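Local coordinates for peroxisomal membrane protein LPX1 (Saccharomyces cerevisiae, PDB 2Y6U), which hydrolyses acyl esters in the peroxisome, with lipase and phospholipase A activity, at residues Val280-Val291 and Gln303-Asn312. Residues are numbered along the deposited sequence; the frame is centred on the assembly and turned at random. Where two conformers were deposited one is given.
Sequences VKFVRKRTIHIV and QLFLQKTLQN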
loop_
_atom_site.group_PDB
_atom_site.type_symbol
_atom_site.label_atom_id
_atom_site.label_comp_id
_atom_site.label_asym_id
_atom_site.label_seq_id
_atom_site.Cartn_x
_atom_site.Cartn_y
_atom_site.Cartn_z
ATOM N N VAL A 280 -2.974 9.388 11.012
ATOM C CA VAL A 280 -4.382 9.819 11.020
ATOM C C VAL A 280 -4.555 11.261 10.483
ATOM O O VAL A 280 -5.540 11.545 9.780
ATOM C CB VAL A 280 -4.989 9.638 12.436
ATOM C CG1 VAL A 280 -6.454 10.218 12.449
ATOM C CG2 VAL A 280 -5.108 8.140 12.713
ATOM N N LYS A 281 -3.572 12.076 10.702
ATOM C CA LYS A 281 -3.548 13.429 10.193
ATOM C C LYS A 281 -3.651 13.521 8.633
ATOM O O LYS A 281 -4.032 14.592 8.138
ATOM C CB LYS A 281 -2.367 14.233 10.693
ATOM C CG LYS A 281 -0.985 13.759 10.196
ATOM C CD LYS A 281 0.217 14.478 10.755
ATOM C CE LYS A 281 1.481 13.939 10.114
ATOM N NZ LYS A 281 2.700 14.453 10.743
ATOM N N PHE A 282 -3.325 12.423 7.919
ATOM C CA PHE A 282 -3.394 12.413 6.462
ATOM C C PHE A 282 -4.749 11.981 5.944
ATOM O O PHE A 282 -5.000 12.015 4.742
ATOM C CB PHE A 282 -2.268 11.554 5.880
ATOM C CG PHE A 282 -0.930 12.202 6.037
ATOM C CD1 PHE A 282 -0.651 13.410 5.416
ATOM C CD2 PHE A 282 0.041 11.650 6.857
ATOM C CE1 PHE A 282 0.612 13.944 5.488
ATOM C CE2 PHE A 282 1.254 12.215 6.999
ATOM C CZ PHE A 282 1.571 13.383 6.343
ATOM N N VAL A 283 -5.636 11.532 6.862
ATOM C CA VAL A 283 -6.943 11.007 6.478
ATOM C C VAL A 283 -7.889 12.229 6.360
ATOM O O VAL A 283 -8.325 12.787 7.364
ATOM C CB VAL A 283 -7.491 9.985 7.484
ATOM C CG1 VAL A 283 -8.975 9.592 7.161
ATOM C CG2 VAL A 283 -6.518 8.731 7.488
ATOM N N ARG A 284 -8.122 12.636 5.134
ATOM C CA ARG A 284 -8.824 13.918 4.840
ATOM C C ARG A 284 -10.302 13.690 4.573
ATOM O O ARG A 284 -11.087 14.655 4.535
ATOM C CB ARG A 284 -8.236 14.574 3.606
ATOM C CG ARG A 284 -6.841 14.941 3.746
ATOM C CD ARG A 284 -6.582 15.688 2.486
ATOM N NE ARG A 284 -5.192 15.728 2.129
ATOM C CZ ARG A 284 -4.721 16.486 1.145
ATOM N NH1 ARG A 284 -5.564 17.219 0.405
ATOM N NH2 ARG A 284 -3.418 16.488 0.888
ATOM N N LYS A 285 -10.706 12.442 4.484
ATOM C CA LYS A 285 -12.065 12.082 4.150
ATOM C C LYS A 285 -13.031 12.339 5.272
ATOM O O LYS A 285 -12.696 12.205 6.429
ATOM C CB LYS A 285 -12.142 10.562 3.833
ATOM C CG LYS A 285 -11.180 10.086 2.806
ATOM C CD LYS A 285 -11.360 10.757 1.409
ATOM C CE LYS A 285 -10.236 10.378 0.441
ATOM N NZ LYS A 285 -10.097 8.921 0.276
ATOM N N ARG A 286 -14.274 12.614 4.920
ATOM C CA ARG A 286 -15.312 12.610 5.904
ATOM C C ARG A 286 -15.311 11.278 6.645
ATOM O O ARG A 286 -15.380 10.226 6.020
ATOM C CB ARG A 286 -16.635 12.745 5.155
ATOM C CG ARG A 286 -17.829 12.632 6.082
ATOM C CD ARG A 286 -18.077 13.898 6.648
ATOM N NE ARG A 286 -19.380 14.134 7.326
ATOM C CZ ARG A 286 -19.526 14.994 8.361
ATOM N NH1 ARG A 286 -18.475 15.672 8.897
ATOM N NH2 ARG A 286 -20.745 15.174 8.886
ATOM N N THR A 287 -15.251 11.340 7.970
ATOM C CA THR A 287 -15.151 10.199 8.835
ATOM C C THR A 287 -16.171 10.316 9.953
ATOM O O THR A 287 -16.264 11.376 10.735
ATOM C CB THR A 287 -13.718 10.146 9.393
ATOM O OG1 THR A 287 -12.794 10.061 8.322
ATOM C CG2 THR A 287 -13.563 8.905 10.330
ATOM N N ILE A 288 -17.055 9.351 9.982
ATOM C CA ILE A 288 -18.074 9.247 11.009
ATOM C C ILE A 288 -17.555 8.303 12.084
ATOM O O ILE A 288 -17.119 7.189 11.776
ATOM C CB ILE A 288 -19.340 8.622 10.418
ATOM C CG1 ILE A 288 -19.766 9.307 9.132
ATOM C CG2 ILE A 288 -20.438 8.563 11.459
ATOM C CD1 ILE A 288 -19.952 10.930 9.207
ATOM N N HIS A 289 -17.680 8.682 13.349
ATOM C CA HIS A 289 -17.203 7.898 14.444
ATOM C C HIS A 289 -18.415 7.605 15.276
ATOM O O HIS A 289 -19.070 8.510 15.773
ATOM C CB HIS A 289 -16.189 8.739 15.180
ATOM C CG HIS A 289 -15.497 8.050 16.306
ATOM N ND1 HIS A 289 -14.655 8.738 17.156
ATOM C CD2 HIS A 289 -15.515 6.756 16.734
ATOM C CE1 HIS A 289 -14.178 7.897 18.043
ATOM N NE2 HIS A 289 -14.653 6.685 17.798
ATOM N N ILE A 290 -18.811 6.338 15.328
ATOM C CA ILE A 290 -19.985 5.916 16.032
ATOM C C ILE A 290 -19.489 5.213 17.276
ATOM O O ILE A 290 -18.679 4.270 17.217
ATOM C CB ILE A 290 -20.853 4.980 15.211
ATOM C CG1 ILE A 290 -21.306 5.671 13.912
ATOM C CG2 ILE A 290 -22.123 4.461 16.069
ATOM C CD1 ILE A 290 -22.138 4.847 12.930
ATOM N N VAL A 291 -19.938 5.692 18.422
ATOM C CA VAL A 291 -19.528 5.097 19.697
ATOM C C VAL A 291 -20.753 4.721 20.489
ATOM O O VAL A 291 -21.820 5.307 20.350
ATOM C CB VAL A 291 -18.588 5.964 20.532
ATOM C CG1 VAL A 291 -17.326 6.463 19.728
ATOM C CG2 VAL A 291 -19.347 7.160 21.135
ATOM N N GLN A 303 -10.898 7.962 21.753
ATOM C CA GLN A 303 -11.835 8.855 21.127
ATOM C C GLN A 303 -11.357 10.270 20.917
ATOM O O GLN A 303 -11.578 10.855 19.820
ATOM C CB GLN A 303 -13.163 8.860 21.966
ATOM C CG GLN A 303 -14.245 9.636 21.301
ATOM C CD GLN A 303 -15.492 9.759 22.155
ATOM O OE1 GLN A 303 -15.845 8.822 22.900
ATOM N NE2 GLN A 303 -16.066 10.938 22.179
ATOM N N LEU A 304 -10.706 10.863 21.910
ATOM C CA LEU A 304 -10.305 12.238 21.802
ATOM C C LEU A 304 -9.204 12.450 20.750
ATOM O O LEU A 304 -9.095 13.545 20.127
ATOM C CB LEU A 304 -9.888 12.796 23.147
ATOM C CG LEU A 304 -11.069 12.703 24.196
ATOM C CD1 LEU A 304 -10.658 13.351 25.356
ATOM C CD2 LEU A 304 -12.481 13.146 23.755
ATOM N N PHE A 305 -8.381 11.442 20.585
ATOM C CA PHE A 305 -7.311 11.532 19.593
ATOM C C PHE A 305 -7.945 11.653 18.163
ATOM O O PHE A 305 -7.494 12.440 17.376
ATOM C CB PHE A 305 -6.375 10.342 19.680
ATOM C CG PHE A 305 -5.449 10.233 18.488
ATOM C CD1 PHE A 305 -4.340 11.068 18.399
ATOM C CD2 PHE A 305 -5.715 9.330 17.494
ATOM C CE1 PHE A 305 -3.512 10.984 17.283
ATOM C CE2 PHE A 305 -4.910 9.264 16.430
ATOM C CZ PHE A 305 -3.865 10.081 16.294
ATOM N N LEU A 306 -8.959 10.864 17.890
ATOM C CA LEU A 306 -9.618 10.873 16.633
ATOM C C LEU A 306 -10.311 12.172 16.343
ATOM O O LEU A 306 -10.138 12.786 15.298
ATOM C CB LEU A 306 -10.542 9.710 16.477
ATOM C CG LEU A 306 -9.820 8.393 16.437
ATOM C CD1 LEU A 306 -10.874 7.318 16.370
ATOM C CD2 LEU A 306 -8.787 8.209 15.277
ATOM N N GLN A 307 -10.973 12.705 17.361
ATOM C CA GLN A 307 -11.578 13.995 17.232
ATOM C C GLN A 307 -10.619 15.135 16.978
ATOM O O GLN A 307 -10.973 16.112 16.360
ATOM C CB GLN A 307 -12.477 14.261 18.490
ATOM C CG GLN A 307 -12.344 15.460 19.147
ATOM C CD GLN A 307 -13.201 15.569 20.435
ATOM O OE1 GLN A 307 -14.065 14.728 20.692
ATOM N NE2 GLN A 307 -12.861 16.519 21.269
ATOM N N LYS A 308 -9.451 15.103 17.594
ATOM C CA LYS A 308 -8.496 16.147 17.458
ATOM C C LYS A 308 -7.719 16.032 16.132
ATOM O O LYS A 308 -7.068 16.974 15.708
ATOM C CB LYS A 308 -7.511 16.091 18.635
ATOM C CG LYS A 308 -8.113 16.586 19.924
ATOM C CD LYS A 308 -7.313 16.213 21.166
ATOM C CE LYS A 308 -7.928 16.847 22.443
ATOM N NZ LYS A 308 -7.480 16.132 23.675
ATOM N N THR A 309 -7.755 14.867 15.529
ATOM C CA THR A 309 -6.813 14.589 14.468
ATOM C C THR A 309 -7.417 14.468 13.041
ATOM O O THR A 309 -6.740 14.797 12.034
ATOM C CB THR A 309 -5.917 13.350 14.838
ATOM O OG1 THR A 309 -5.346 13.534 16.139
ATOM C CG2 THR A 309 -4.708 13.247 13.846
ATOM N N LEU A 310 -8.638 14.033 12.993
ATOM C CA LEU A 310 -9.403 13.899 11.754
ATOM C C LEU A 310 -9.979 15.267 11.397
ATOM O O LEU A 310 -10.767 15.838 12.170
ATOM C CB LEU A 310 -10.432 12.834 11.939
ATOM C CG LEU A 310 -10.007 11.380 11.964
ATOM C CD1 LEU A 310 -11.126 10.467 12.499
ATOM C CD2 LEU A 310 -9.538 11.016 10.523
ATOM N N GLN A 311 -9.593 15.800 10.221
ATOM C CA GLN A 311 -10.016 17.151 9.826
ATOM C C GLN A 311 -11.501 17.223 9.562
ATOM O O GLN A 311 -12.073 18.249 9.743
ATOM C CB GLN A 311 -9.315 17.616 8.536
ATOM C CG GLN A 311 -7.915 18.088 8.678
ATOM C CD GLN A 311 -7.123 18.202 7.275
ATOM O OE1 GLN A 311 -7.391 17.479 6.231
ATOM N NE2 GLN A 311 -6.123 19.068 7.300
ATOM N N ASN A 312 -12.106 16.142 9.073
ATOM C CA ASN A 312 -13.500 16.138 8.696
ATOM C C ASN A 312 -14.178 15.059 9.477
ATOM O O ASN A 312 -14.259 13.909 9.053
ATOM C CB ASN A 312 -13.657 15.944 7.166
ATOM C CG ASN A 312 -15.083 16.204 6.653
ATOM O OD1 ASN A 312 -16.007 16.465 7.470
ATOM N ND2 ASN A 312 -15.286 16.142 5.329
HETATM O O HOH W 1 -10.914 13.634 8.197
HETATM O O HOH W 2 -7.332 14.578 9.085
HETATM O O HOH W 3 -13.308 15.778 3.502
HETATM O O HOH W 4 -10.571 17.182 5.089
#
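Asn312, Leu310 and Val280 bury the most surface where 303-312 turns back along 280-291. With CG anti to the backbone N (chi1 -169°), the Asn312 carboxamide swings across the aliphatic start of Arg286, and its OD1 accepts a hydrogen bond from Arg286 NH1 at 3.0 Å, tilted out of both the amide and guanidinium planes. An amide suits this place because its other end donates, ND2 reaching a water held by Arg284 O. An alanine in place of Arg286 would probably leave Asn312 OD1 without its donor and the amide freer to turn. The main chain adds Thr287 N to Asn312 O, also 3.0 Å. Two further waters link the carbonyls of Val283, Lys285 and Thr309 to the backbone N atoms of Gln311 and Asn312.

Below these polar links, branched Leu310 serves three neighbours: CD2 touches both Val280 CG1 and Val283 CG1, each at 3.7 Å, while CD1 meets Thr287 CG2 at 3.6 Å. Val280 also presents CG2 to the edge of the Phe305 ring. Leu306 CD1 sits over a face of His289. Helix 303-309 runs nearly antiparallel (160°) to strand 286-291 and leads into parallel edge strand 313-318: a right-handed beta-alpha-beta crossover of the alpha/beta hydrolase fold.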